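Local coordinates for protein probable TonB-dependent siderophore receptor PiuA (Acinetobacter baumannii, PDB 5FP1) that probably binds iron-chelating siderophores at the outer membrane and starts TonB-dependent iron uptake, and may bind ferric enterobactin with micromolar affinity, at residues Y161-L166 and A181-Q186; G175-V180 and F209-P214; V251-Y256 and D689-T694. All coordinates share one frame; numbering follows the deposited sequence.

Contact 1 (Y161-L166 and A181-Q186); sequences YQRITL and AVLGHQ
Gln-186 O is gripped twice by the opposite strand. Gln-162 N donates a hydrogen bond to it at 2.8 Å, and Tyr-161 CA adds a CA-H...O contact to the same Gln-186 O at 3.3 Å. The pairing runs on antiparallel to Leu-166 and Val-182, with Gln-162, Ile-164 and Leu-166 in hydrogen-bonded pairs. Arg-163 and His-185 form a non-hydrogen-bonded pair on the face that also carries Thr-165 and Leu-183. The Arg-163 chain is extended, with CG anti to the backbone N (chi1 -175°), and its NH1 lies 3.0 Å from His-185 ND1, which sits at the guanidinium edge. Leu-183 CD1 lies over the centre of one guanidinium face, 3.5 Å from Arg-163 CZ. Arg-163 NH1 also makes a salt bridge to Glu-110 of the plug domain, and His-185 NE2 bonds Asn-187. The His-185 ring turns its edge to the Tyr-161 face in a T-shaped stack, centroids 5.3 Å apart and planes at 80°. On the other face, the Gln-162 and Gln-186 side chains lie side by side, and Ile-164, Leu-166 and Val-182 sit at the surface. This is an antiparallel hairpin of a TonB-dependent receptor barrel, with one face turned to the plug.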
ATOM      1  N   TYR A 161     -22.107  -8.558   5.195  1.00 21.97           N
ATOM      2  CA  TYR A 161     -21.046  -7.985   6.032  1.00 20.67           C
ATOM      3  C   TYR A 161     -21.344  -8.220   7.504  1.00 24.14           C
ATOM      4  O   TYR A 161     -22.437  -7.901   7.982  1.00 24.24           O
ATOM      5  CB  TYR A 161     -21.000  -6.505   5.723  1.00 20.88           C
ATOM      6  CG  TYR A 161     -19.992  -5.647   6.445  1.00 23.30           C
ATOM      7  CD1 TYR A 161     -20.132  -5.358   7.803  1.00 22.30           C
ATOM      8  CD2 TYR A 161     -18.943  -5.045   5.756  1.00 23.30           C
ATOM      9  CE1 TYR A 161     -19.247  -4.523   8.446  1.00 22.80           C
ATOM     10  CE2 TYR A 161     -18.051  -4.206   6.394  1.00 23.28           C
ATOM     11  CZ  TYR A 161     -18.213  -3.935   7.737  1.00 25.12           C
ATOM     12  OH  TYR A 161     -17.343  -3.095   8.383  1.00 25.03           O
ATOM     13  N   GLN A 162     -20.385  -8.801   8.218  1.00 21.16           N
ATOM     14  CA  GLN A 162     -20.426  -8.856   9.687  1.00 22.69           C
ATOM     15  C   GLN A 162     -19.041  -8.653  10.218  1.00 23.81           C
ATOM     16  O   GLN A 162     -18.105  -9.291   9.746  1.00 21.84           O
ATOM     17  CB  GLN A 162     -20.942 -10.223  10.173  1.00 26.16           C
ATOM     18  CG  GLN A 162     -22.312 -10.590   9.622  1.00 36.18           C
ATOM     19  CD  GLN A 162     -22.606 -12.074   9.776  1.00 53.74           C
ATOM     20  OE1 GLN A 162     -22.242 -12.684  10.774  1.00 52.43           O
ATOM     21  NE2 GLN A 162     -23.253 -12.663   8.779  1.00 70.76           N
ATOM     22  N   ARG A 163     -18.899  -7.788  11.214  1.00 21.61           N
ATOM     23  CA  ARG A 163     -17.587  -7.481  11.762  1.00 20.32           C
ATOM     24  C   ARG A 163     -17.684  -7.219  13.254  1.00 20.92           C
ATOM     25  O   ARG A 163     -18.540  -6.451  13.695  1.00 23.40           O
ATOM     26  CB  ARG A 163     -17.022  -6.232  11.073  1.00 19.86           C
ATOM     27  CG  ARG A 163     -15.597  -5.885  11.473  1.00 22.94           C
ATOM     28  CD  ARG A 163     -15.163  -4.618  10.771  1.00 20.84           C
ATOM     29  NE  ARG A 163     -13.813  -4.179  11.126  1.00 21.06           N
ATOM     30  CZ  ARG A 163     -12.689  -4.618  10.558  1.00 24.63           C
ATOM     31  NH1 ARG A 163     -12.719  -5.563   9.628  1.00 22.62           N
ATOM     32  NH2 ARG A 163     -11.520  -4.129  10.938  1.00 22.42           N
ATOM     33  N   ILE A 164     -16.824  -7.856  14.021  1.00 23.67           N
ATOM     34  CA  ILE A 164     -16.735  -7.582  15.451  1.00 24.00           C
ATOM     35  C   ILE A 164     -15.295  -7.282  15.766  1.00 24.67           C
ATOM     36  O   ILE A 164     -14.396  -8.016  15.348  1.00 20.58           O
ATOM     37  CB  ILE A 164     -17.189  -8.816  16.275  1.00 29.07           C
ATOM     38  CG1 ILE A 164     -18.669  -9.095  16.034  1.00 35.51           C
ATOM     39  CG2 ILE A 164     -16.948  -8.591  17.766  1.00 33.91           C
ATOM     40  CD1 ILE A 164     -19.116 -10.478  16.457  1.00 41.39           C
ATOM     41  N   THR A 165     -15.061  -6.190  16.479  1.00 27.38           N
ATOM     42  CA  THR A 165     -13.746  -5.928  17.034  1.00 27.96           C
ATOM     43  C   THR A 165     -13.876  -5.657  18.525  1.00 29.67           C
ATOM     44  O   THR A 165     -14.898  -5.151  18.981  1.00 26.67           O
ATOM     45  CB  THR A 165     -13.100  -4.686  16.402  1.00 28.71           C
ATOM     46  OG1 THR A 165     -13.983  -3.597  16.551  1.00 32.19           O
ATOM     47  CG2 THR A 165     -12.842  -4.881  14.920  1.00 29.97           C
ATOM     48  N   LEU A 166     -12.828  -5.998  19.259  1.00 31.28           N
ATOM     49  CA  LEU A 166     -12.721  -5.723  20.692  1.00 31.39           C
ATOM     50  C   LEU A 166     -11.313  -5.271  20.965  1.00 33.21           C
ATOM     51  O   LEU A 166     -10.372  -5.849  20.435  1.00 32.80           O
ATOM     52  CB  LEU A 166     -13.016  -6.978  21.506  1.00 37.51           C
ATOM     53  CG  LEU A 166     -14.411  -6.939  22.115  1.00 60.49           C
ATOM     54  CD1 LEU A 166     -15.310  -7.923  21.394  1.00 65.53           C
ATOM     55  CD2 LEU A 166     -14.352  -7.238  23.604  1.00 59.88           C
ATOM     56  N   ALA A 181      -6.213  -6.484  20.890  1.00 26.46           N
ATOM     57  CA  ALA A 181      -7.305  -6.246  19.942  1.00 25.00           C
ATOM     58  C   ALA A 181      -7.623  -7.563  19.241  1.00 26.65           C
ATOM     59  O   ALA A 181      -6.733  -8.369  18.991  1.00 22.78           O
ATOM     60  CB  ALA A 181      -6.926  -5.170  18.938  1.00 28.66           C
ATOM     61  N   VAL A 182      -8.897  -7.808  18.991  1.00 25.02           N
ATOM     62  CA  VAL A 182      -9.321  -9.051  18.364  1.00 25.41           C
ATOM     63  C   VAL A 182     -10.299  -8.686  17.260  1.00 23.40           C
ATOM     64  O   VAL A 182     -11.008  -7.687  17.359  1.00 26.38           O
ATOM     65  CB  VAL A 182      -9.997 -10.018  19.359  1.00 32.72           C
ATOM     66  CG1 VAL A 182     -10.152 -11.384  18.738  1.00 36.91           C
ATOM     67  CG2 VAL A 182      -9.172 -10.166  20.628  1.00 40.25           C
ATOM     68  N   LEU A 183     -10.312  -9.496  16.207  1.00 22.10           N
ATOM     69  CA  LEU A 183     -11.083  -9.206  15.008  1.00 20.22           C
ATOM     70  C   LEU A 183     -11.705 -10.491  14.499  1.00 17.62           C
ATOM     71  O   LEU A 183     -11.032 -11.516  14.396  1.00 19.35           O
ATOM     72  CB  LEU A 183     -10.191  -8.616  13.894  1.00 21.92           C
ATOM     73  CG  LEU A 183     -10.836  -8.537  12.496  1.00 20.63           C
ATOM     74  CD1 LEU A 183     -11.853  -7.420  12.429  1.00 22.22           C
ATOM     75  CD2 LEU A 183      -9.776  -8.376  11.398  1.00 23.76           C
ATOM     76  N   GLY A 184     -12.977 -10.375  14.136  1.00 21.42           N
ATOM     77  CA  GLY A 184     -13.675 -11.344  13.310  1.00 22.55           C
ATOM     78  C   GLY A 184     -14.420 -10.617  12.221  1.00 22.15           C
ATOM     79  O   GLY A 184     -15.167  -9.690  12.488  1.00 21.04           O
ATOM     80  N   HIS A 185     -14.224 -11.022  10.966  1.00 22.27           N
ATOM     81  CA  HIS A 185     -14.785 -10.258   9.862  1.00 19.93           C
ATOM     82  C   HIS A 185     -15.169 -11.124   8.682  1.00 22.00           C
ATOM     83  O   HIS A 185     -14.439 -12.031   8.322  1.00 21.22           O
ATOM     84  CB  HIS A 185     -13.788  -9.222   9.366  1.00 22.38           C
ATOM     85  CG  HIS A 185     -14.260  -8.461   8.170  1.00 19.00           C
ATOM     86  ND1 HIS A 185     -14.799  -7.203   8.257  1.00 20.34           N
ATOM     87  CD2 HIS A 185     -14.305  -8.799   6.857  1.00 18.42           C
ATOM     88  CE1 HIS A 185     -15.181  -6.803   7.055  1.00 21.87           C
ATOM     89  NE2 HIS A 185     -14.874  -7.747   6.187  1.00 19.93           N
ATOM     90  N   GLN A 186     -16.306 -10.812   8.074  1.00 21.02           N
ATOM     91  CA  GLN A 186     -16.673 -11.396   6.767  1.00 21.79           C
ATOM     92  C   GLN A 186     -17.470 -10.405   5.978  1.00 21.93           C
ATOM     93  O   GLN A 186     -18.233  -9.596   6.548  1.00 21.29           O
ATOM     94  CB  GLN A 186     -17.475 -12.692   6.905  1.00 25.51           C
ATOM     95  CG  GLN A 186     -18.840 -12.516   7.550  1.00 28.27           C
ATOM     96  CD  GLN A 186     -19.713 -13.768   7.451  1.00 39.23           C
ATOM     97  OE1 GLN A 186     -20.866 -13.699   7.031  1.00 55.90           O
ATOM     98  NE2 GLN A 186     -19.169 -14.898   7.832  1.00 41.57           N
TER

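Contact 2 (G175-V180 and F209-P214); sequences GIAARV and FGLDTP
Gly-175 O accepts a hydrogen bond from Leu-211 N at 2.9 Å, just ahead of strand 177-188 and just past the end of strand 197-209. The second segment turns back as a type II beta turn from Gly-210 to Thr-213. This turn joins strands 197-209 and 215-226 of the beta-barrel, at the end that is probably periplasmic in this family. Positive phi at Gly-175 (89°) and Gly-210 (83°) bends both backbones where they meet. Leu-211 leans over the accepting carbonyl: its CB is 3.3 Å from Gly-175 O. Beyond it, Leu-211 CD1 reaches the methyl of Ala-177, 3.8 Å from Ala-177 CB. The other apolar contact is Ile-176 with Phe-209. Ile-176 CG1 is anti to the carbonyl carbon (chi1 -55°), and both CG1 and CD1 meet the aromatic ring near CD2. Ile-176 CD1 comes to the ring edge, near its plane, at 3.7 Å from Phe-209 CD2. Ile-176 also packs on Ile-207. The turn itself is pinned by Gly-210 O, which takes two donors from the same face of its plane: Thr-213 N at 2.9 Å and Thr-213 OG1 at 2.7 Å.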
ATOM      1  N   GLY A 175       3.608   0.860  36.115  1.00 32.18           N
ATOM      2  CA  GLY A 175       4.395   1.050  34.906  1.00 38.85           C
ATOM      3  C   GLY A 175       4.161  -0.012  33.832  1.00 38.61           C
ATOM      4  O   GLY A 175       4.732   0.079  32.738  1.00 31.77           O
ATOM      5  N   ILE A 176       3.343  -1.021  34.149  1.00 33.15           N
ATOM      6  CA  ILE A 176       3.050  -2.128  33.229  1.00 27.87           C
ATOM      7  C   ILE A 176       1.637  -1.960  32.721  1.00 31.84           C
ATOM      8  O   ILE A 176       0.704  -1.655  33.485  1.00 29.55           O
ATOM      9  CB  ILE A 176       3.221  -3.500  33.905  1.00 34.44           C
ATOM     10  CG1 ILE A 176       4.623  -3.628  34.500  1.00 31.68           C
ATOM     11  CG2 ILE A 176       2.989  -4.630  32.913  1.00 32.89           C
ATOM     12  CD1 ILE A 176       4.944  -4.992  35.086  1.00 37.79           C
ATOM     13  N   ALA A 177       1.472  -2.096  31.409  1.00 28.09           N
ATOM     14  CA  ALA A 177       0.146  -2.150  30.822  1.00 21.43           C
ATOM     15  C   ALA A 177       0.111  -3.201  29.704  1.00 25.55           C
ATOM     16  O   ALA A 177       1.139  -3.494  29.116  1.00 26.39           O
ATOM     17  CB  ALA A 177      -0.265  -0.810  30.305  1.00 24.21           C
ATOM     18  N   ALA A 178      -1.056  -3.794  29.477  1.00 27.54           N
ATOM     19  CA  ALA A 178      -1.212  -4.833  28.461  1.00 27.95           C
ATOM     20  C   ALA A 178      -2.446  -4.526  27.661  1.00 29.88           C
ATOM     21  O   ALA A 178      -3.389  -3.936  28.176  1.00 27.27           O
ATOM     22  CB  ALA A 178      -1.314  -6.215  29.098  1.00 29.20           C
ATOM     23  N   ARG A 179      -2.422  -4.877  26.373  1.00 26.64           N
ATOM     24  CA  ARG A 179      -3.508  -4.526  25.471  1.00 22.91           C
ATOM     25  C   ARG A 179      -3.736  -5.702  24.525  1.00 21.61           C
ATOM     26  O   ARG A 179      -2.811  -6.431  24.206  1.00 21.78           O
ATOM     27  CB  ARG A 179      -3.142  -3.281  24.683  1.00 26.62           C
ATOM     28  CG  ARG A 179      -4.247  -2.766  23.799  1.00 31.62           C
ATOM     29  CD  ARG A 179      -3.800  -1.518  23.073  1.00 31.32           C
ATOM     30  NE  ARG A 179      -4.894  -0.902  22.337  1.00 25.76           N
ATOM     31  CZ  ARG A 179      -4.861   0.336  21.862  1.00 34.86           C
ATOM     32  NH1 ARG A 179      -3.779   1.086  22.018  1.00 37.66           N
ATOM     33  NH2 ARG A 179      -5.911   0.823  21.224  1.00 38.08           N
ATOM     34  N   VAL A 180      -4.977  -5.918  24.123  1.00 25.65           N
ATOM     35  CA  VAL A 180      -5.253  -6.897  23.079  1.00 25.78           C
ATOM     36  C   VAL A 180      -6.394  -6.403  22.211  1.00 29.36           C
ATOM     37  O   VAL A 180      -7.398  -5.907  22.719  1.00 31.34           O
ATOM     38  CB  VAL A 180      -5.567  -8.283  23.649  1.00 27.44           C
ATOM     39  CG1 VAL A 180      -6.832  -8.258  24.475  1.00 32.25           C
ATOM     40  CG2 VAL A 180      -5.704  -9.297  22.516  1.00 32.85           C
ATOM     41  N   PHE A 209       6.337  -2.223  29.628  1.00 28.56           N
ATOM     42  CA  PHE A 209       6.928  -2.146  30.961  1.00 31.69           C
ATOM     43  C   PHE A 209       7.693  -0.825  31.084  1.00 38.53           C
ATOM     44  O   PHE A 209       8.292  -0.362  30.102  1.00 28.30           O
ATOM     45  CB  PHE A 209       7.914  -3.278  31.163  1.00 27.67           C
ATOM     46  CG  PHE A 209       7.350  -4.654  30.919  1.00 34.21           C
ATOM     47  CD1 PHE A 209       7.360  -5.213  29.650  1.00 33.83           C
ATOM     48  CD2 PHE A 209       6.855  -5.413  31.975  1.00 31.28           C
ATOM     49  CE1 PHE A 209       6.866  -6.481  29.428  1.00 33.71           C
ATOM     50  CE2 PHE A 209       6.360  -6.688  31.764  1.00 34.92           C
ATOM     51  CZ  PHE A 209       6.370  -7.227  30.490  1.00 34.14           C
ATOM     52  N   GLY A 210       7.691  -0.223  32.277  1.00 31.39           N
ATOM     53  CA  GLY A 210       8.509   0.985  32.514  1.00 29.01           C
ATOM     54  C   GLY A 210       7.850   2.270  32.060  1.00 27.40           C
ATOM     55  O   GLY A 210       8.516   3.299  31.860  1.00 31.98           O
ATOM     56  N   LEU A 211       6.534   2.237  31.924  1.00 29.00           N
ATOM     57  CA  LEU A 211       5.805   3.430  31.578  1.00 33.76           C
ATOM     58  C   LEU A 211       6.238   4.569  32.483  1.00 44.01           C
ATOM     59  O   LEU A 211       6.393   4.380  33.690  1.00 36.49           O
ATOM     60  CB  LEU A 211       4.308   3.214  31.716  1.00 38.48           C
ATOM     61  CG  LEU A 211       3.628   2.420  30.609  1.00 43.64           C
ATOM     62  CD1 LEU A 211       2.227   2.016  31.065  1.00 39.39           C
ATOM     63  CD2 LEU A 211       3.584   3.233  29.319  1.00 40.09           C
ATOM     64  N   ASP A 212       6.434   5.743  31.885  1.00 40.78           N
ATOM     65  CA  ASP A 212       6.789   6.963  32.620  1.00 46.98           C
ATOM     66  C   ASP A 212       8.112   6.860  33.357  1.00 39.38           C
ATOM     67  O   ASP A 212       8.335   7.581  34.314  1.00 49.01           O
ATOM     68  CB  ASP A 212       5.685   7.340  33.608  1.00 52.69           C
ATOM     69  CG  ASP A 212       4.415   7.782  32.918  1.00 58.97           C
ATOM     70  OD1 ASP A 212       4.512   8.366  31.818  1.00 63.40           O
ATOM     71  OD2 ASP A 212       3.320   7.546  33.470  1.00 71.61           O
ATOM     72  N   THR A 213       8.984   5.958  32.922  1.00 35.71           N
ATOM     73  CA  THR A 213      10.323   5.858  33.475  1.00 34.32           C
ATOM     74  C   THR A 213      11.346   5.897  32.356  1.00 38.54           C
ATOM     75  O   THR A 213      10.973   5.840  31.187  1.00 36.89           O
ATOM     76  CB  THR A 213      10.547   4.549  34.239  1.00 39.18           C
ATOM     77  OG1 THR A 213      10.831   3.488  33.315  1.00 36.46           O
ATOM     78  CG2 THR A 213       9.352   4.206  35.109  1.00 42.92           C
ATOM     79  N   PRO A 214      12.637   5.992  32.716  1.00 38.16           N
ATOM     80  CA  PRO A 214      13.744   6.101  31.766  1.00 36.91           C
ATOM     81  C   PRO A 214      14.079   4.812  31.022  1.00 37.04           C
ATOM     82  O   PRO A 214      14.885   4.843  30.106  1.00 36.46           O
ATOM     83  CB  PRO A 214      14.946   6.480  32.665  1.00 40.07           C
ATOM     84  CG  PRO A 214      14.346   7.083  33.899  1.00 38.85           C
ATOM     85  CD  PRO A 214      13.067   6.313  34.096  1.00 42.57           C
TER

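Contact 3 (V251-Y256 and D689-T694); sequences VKQGTY and DKRYFT
Gln-253 makes the one direct hydrogen bond of this contact. Its NE2 donates to Asp-689 O at 3.3 Å. The acceptor lies near the amide plane of Gln-253, but the donor stands well above the carbonyl plane of Asp-689. Gln-253 CG is anti to the backbone N (chi1 -179°), and the chain runs on extended, carrying the amide to Asp-689. Lys-252 to Thr-255 forms a type II beta turn.

Water supplies further links. One molecule donates to Lys-252 O and accepts from Arg-691 NE, at 2.9 Å from Arg-691 NE. A second donates both to Gln-253 OE1 and to Asp-689 OD2, the latter at 2.7 Å. Asp-689 OD1 has its own partner in the backbone N of Arg-708.

Packing accounts for the rest. The Gln-253 and Arg-691 side chains run alongside each other, pointing opposite ways, and Gln-253 CD comes within 4.0 Å of Arg-691 CB. The Arg-691 guanidinium is held between two groups. Phe-693 CZ stands over the centre of one face, and Val-251 O lies over the opposite face, 3.4 Å from Arg-691 NH2 but not hydrogen-bonded to it. Arg-691 NH2 bonds Ala-249 O instead, and Val-251 CG2 touches that nitrogen at 3.8 Å. Glu-704 touches both Gln-253 and Arg-691 and accepts from Gly-254 N.

Two probably extracellular loops of the barrel are thus joined by one long amide bond, bridging waters and the packing of Arg-691. The carbonyls of Ala-249 and Val-251 and the acid of Glu-704, all near Arg-691, would be expected to favour its positive charge.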
ATOM      1  N   VAL A 251     -20.347  -4.566 -19.540  1.00 17.82           N
ATOM      2  CA  VAL A 251     -21.100  -5.668 -18.992  1.00 18.24           C
ATOM      3  C   VAL A 251     -21.738  -5.181 -17.714  1.00 20.23           C
ATOM      4  O   VAL A 251     -21.375  -4.123 -17.182  1.00 21.05           O
ATOM      5  CB  VAL A 251     -20.220  -6.891 -18.693  1.00 17.56           C
ATOM      6  CG1 VAL A 251     -19.604  -7.401 -19.981  1.00 17.47           C
ATOM      7  CG2 VAL A 251     -19.111  -6.517 -17.708  1.00 19.27           C
ATOM      8  N   LYS A 252     -22.707  -5.941 -17.234  1.00 20.54           N
ATOM      9  CA  LYS A 252     -23.479  -5.527 -16.068  1.00 21.68           C
ATOM     10  C   LYS A 252     -22.579  -5.260 -14.857  1.00 21.80           C
ATOM     11  O   LYS A 252     -21.642  -6.007 -14.583  1.00 21.66           O
ATOM     12  CB  LYS A 252     -24.472  -6.602 -15.695  1.00 22.11           C
ATOM     13  CG  LYS A 252     -25.544  -6.146 -14.719  1.00 32.14           C
ATOM     14  CD  LYS A 252     -26.502  -7.289 -14.396  1.00 37.41           C
ATOM     15  CE  LYS A 252     -27.516  -6.858 -13.348  1.00 50.19           C
ATOM     16  NZ  LYS A 252     -28.512  -7.934 -13.079  1.00 58.88           N
ATOM     17  N   GLN A 253     -22.893  -4.205 -14.131  1.00 20.80           N
ATOM     18  CA  GLN A 253     -22.183  -3.871 -12.913  1.00 24.05           C
ATOM     19  C   GLN A 253     -22.137  -5.081 -11.988  1.00 24.64           C
ATOM     20  O   GLN A 253     -23.117  -5.801 -11.844  1.00 20.76           O
ATOM     21  CB  GLN A 253     -22.879  -2.679 -12.222  1.00 24.16           C
ATOM     22  CG  GLN A 253     -22.200  -2.225 -10.950  1.00 22.08           C
ATOM     23  CD  GLN A 253     -22.799  -0.971 -10.354  1.00 30.25           C
ATOM     24  OE1 GLN A 253     -23.850  -0.504 -10.771  1.00 30.25           O
ATOM     25  NE2 GLN A 253     -22.106  -0.402  -9.393  1.00 24.91           N
ATOM     26  N   GLY A 254     -20.979  -5.332 -11.376  1.00 20.27           N
ATOM     27  CA  GLY A 254     -20.862  -6.422 -10.427  1.00 19.21           C
ATOM     28  C   GLY A 254     -20.777  -7.821 -11.018  1.00 19.58           C
ATOM     29  O   GLY A 254     -20.891  -8.789 -10.304  1.00 21.13           O
ATOM     30  N   THR A 255     -20.486  -7.932 -12.307  1.00 19.72           N
ATOM     31  CA  THR A 255     -20.283  -9.243 -12.935  1.00 19.38           C
ATOM     32  C   THR A 255     -18.964  -9.865 -12.455  1.00 20.64           C
ATOM     33  O   THR A 255     -17.922  -9.194 -12.408  1.00 18.77           O
ATOM     34  CB  THR A 255     -20.304  -9.128 -14.468  1.00 22.18           C
ATOM     35  OG1 THR A 255     -21.590  -8.629 -14.895  1.00 21.13           O
ATOM     36  CG2 THR A 255     -20.036 -10.468 -15.117  1.00 22.47           C
ATOM     37  N   TYR A 256     -19.014 -11.138 -12.085  1.00 17.06           N
ATOM     38  CA  TYR A 256     -17.837 -11.860 -11.578  1.00 17.75           C
ATOM     39  C   TYR A 256     -17.415 -12.972 -12.506  1.00 17.91           C
ATOM     40  O   TYR A 256     -18.204 -13.885 -12.769  1.00 20.19           O
ATOM     41  CB  TYR A 256     -18.152 -12.452 -10.211  1.00 19.79           C
ATOM     42  CG  TYR A 256     -17.036 -13.219  -9.539  1.00 17.09           C
ATOM     43  CD1 TYR A 256     -15.894 -12.580  -9.063  1.00 18.34           C
ATOM     44  CD2 TYR A 256     -17.145 -14.595  -9.331  1.00 17.88           C
ATOM     45  CE1 TYR A 256     -14.900 -13.294  -8.409  1.00 17.45           C
ATOM     46  CE2 TYR A 256     -16.168 -15.308  -8.684  1.00 18.78           C
ATOM     47  CZ  TYR A 256     -15.039 -14.661  -8.210  1.00 17.96           C
ATOM     48  OH  TYR A 256     -14.065 -15.410  -7.561  1.00 17.16           O
ATOM     49  N   ASP A 689     -23.932   4.406  -6.066  1.00 26.29           N
ATOM     50  CA  ASP A 689     -23.773   3.103  -6.728  1.00 26.73           C
ATOM     51  C   ASP A 689     -23.035   3.216  -8.075  1.00 24.57           C
ATOM     52  O   ASP A 689     -23.373   2.588  -9.076  1.00 24.27           O
ATOM     53  CB  ASP A 689     -25.131   2.414  -6.910  1.00 24.68           C
ATOM     54  CG  ASP A 689     -25.005   0.916  -7.053  1.00 32.89           C
ATOM     55  OD1 ASP A 689     -23.959   0.329  -6.653  1.00 23.85           O
ATOM     56  OD2 ASP A 689     -25.960   0.309  -7.578  1.00 28.35           O
ATOM     57  N   LYS A 690     -22.001   4.026  -8.080  1.00 21.13           N
ATOM     58  CA  LYS A 690     -21.225   4.265  -9.284  1.00 20.35           C
ATOM     59  C   LYS A 690     -20.415   2.991  -9.637  1.00 19.31           C
ATOM     60  O   LYS A 690     -19.796   2.386  -8.773  1.00 19.60           O
ATOM     61  CB  LYS A 690     -20.268   5.423  -9.003  1.00 23.53           C
ATOM     62  CG  LYS A 690     -19.301   5.768 -10.116  1.00 23.64           C
ATOM     63  CD  LYS A 690     -19.993   6.364 -11.319  1.00 26.69           C
ATOM     64  CE  LYS A 690     -18.971   6.541 -12.415  1.00 27.62           C
ATOM     65  NZ  LYS A 690     -19.514   7.256 -13.613  1.00 30.59           N
ATOM     66  N   ARG A 691     -20.451   2.618 -10.904  1.00 21.14           N
ATOM     67  CA  ARG A 691     -19.546   1.620 -11.479  1.00 22.89           C
ATOM     68  C   ARG A 691     -18.264   2.304 -11.925  1.00 20.16           C
ATOM     69  O   ARG A 691     -18.226   3.102 -12.882  1.00 21.03           O
ATOM     70  CB  ARG A 691     -20.202   0.910 -12.667  1.00 22.09           C
ATOM     71  CG  ARG A 691     -19.346  -0.196 -13.306  1.00 23.81           C
ATOM     72  CD  ARG A 691     -20.054  -0.745 -14.551  1.00 26.20           C
ATOM     73  NE  ARG A 691     -19.385  -1.880 -15.211  1.00 23.18           N
ATOM     74  CZ  ARG A 691     -18.729  -1.805 -16.357  1.00 17.47           C
ATOM     75  NH1 ARG A 691     -18.561  -0.649 -16.961  1.00 21.41           N
ATOM     76  NH2 ARG A 691     -18.183  -2.893 -16.881  1.00 21.96           N
ATOM     77  N   TYR A 692     -17.193   1.990 -11.214  1.00 20.21           N
ATOM     78  CA  TYR A 692     -15.883   2.503 -11.559  1.00 17.11           C
ATOM     79  C   TYR A 692     -14.814   1.459 -11.236  1.00 18.26           C
ATOM     80  O   TYR A 692     -15.118   0.372 -10.703  1.00 18.61           O
ATOM     81  CB  TYR A 692     -15.606   3.857 -10.858  1.00 18.38           C
ATOM     82  CG  TYR A 692     -15.400   3.808  -9.360  1.00 18.44           C
ATOM     83  CD1 TYR A 692     -16.471   3.663  -8.489  1.00 17.59           C
ATOM     84  CD2 TYR A 692     -14.111   3.906  -8.813  1.00 19.47           C
ATOM     85  CE1 TYR A 692     -16.275   3.613  -7.125  1.00 18.13           C
ATOM     86  CE2 TYR A 692     -13.901   3.840  -7.456  1.00 19.74           C
ATOM     87  CZ  TYR A 692     -14.988   3.730  -6.609  1.00 21.97           C
ATOM     88  OH  TYR A 692     -14.782   3.673  -5.250  1.00 22.42           O
ATOM     89  N   PHE A 693     -13.579   1.790 -11.621  1.00 18.09           N
ATOM     90  CA  PHE A 693     -12.453   0.882 -11.559  1.00 17.40           C
ATOM     91  C   PHE A 693     -11.286   1.482 -10.772  1.00 18.44           C
ATOM     92  O   PHE A 693     -10.819   2.580 -11.080  1.00 17.18           O
ATOM     93  CB  PHE A 693     -12.033   0.535 -12.985  1.00 18.51           C
ATOM     94  CG  PHE A 693     -13.113  -0.176 -13.753  1.00 16.99           C
ATOM     95  CD1 PHE A 693     -14.071   0.538 -14.420  1.00 19.87           C
ATOM     96  CD2 PHE A 693     -13.217  -1.564 -13.714  1.00 18.78           C
ATOM     97  CE1 PHE A 693     -15.096  -0.106 -15.060  1.00 19.26           C
ATOM     98  CE2 PHE A 693     -14.238  -2.213 -14.375  1.00 19.09           C
ATOM     99  CZ  PHE A 693     -15.191  -1.488 -15.012  1.00 17.52           C
ATOM    100  N   THR A 694     -10.820   0.722  -9.784  1.00 17.76           N
ATOM    101  CA  THR A 694      -9.730   1.133  -8.891  1.00 17.92           C
ATOM    102  C   THR A 694      -8.356   0.618  -9.304  1.00 19.19           C
ATOM    103  O   THR A 694      -7.354   1.082  -8.790  1.00 21.57           O
ATOM    104  CB  THR A 694      -9.994   0.637  -7.482  1.00 20.88           C
ATOM    105  OG1 THR A 694     -10.332  -0.744  -7.549  1.00 24.07           O
ATOM    106  CG2 THR A 694     -11.120   1.421  -6.872  1.00 29.77           C
TER
HETATM  107  O   HOH W   1     -19.092  -4.647 -14.503  1.00 20.70           O
HETATM  108  O   HOH W   2     -25.160   2.139 -11.025  1.00 46.58           O
HETATM  109  O   HOH W   3     -26.067  -1.863  -9.224  1.00 50.72           O

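Contact 1 comes first along the chain: it closes the hairpin of strands 161-171 and 177-188. Contact 2 opens at 175-180, before contact 1 has closed at 181-186, and ends at 209-214, so the two cross. They share strand 177-188, yet their centres are 27 Å apart. Contact 2 ties the start of that strand to the turn after strand 197-209. Contact 3 follows in series and nests with neither. It closes a span of 432 residues, from the loop before strand 264-279 to the loop before the final strand 709-717. Contacts 2 and 3 lie on opposite sides of the chain's centre, centres about 49 Å apart, at the two ends of the barrel.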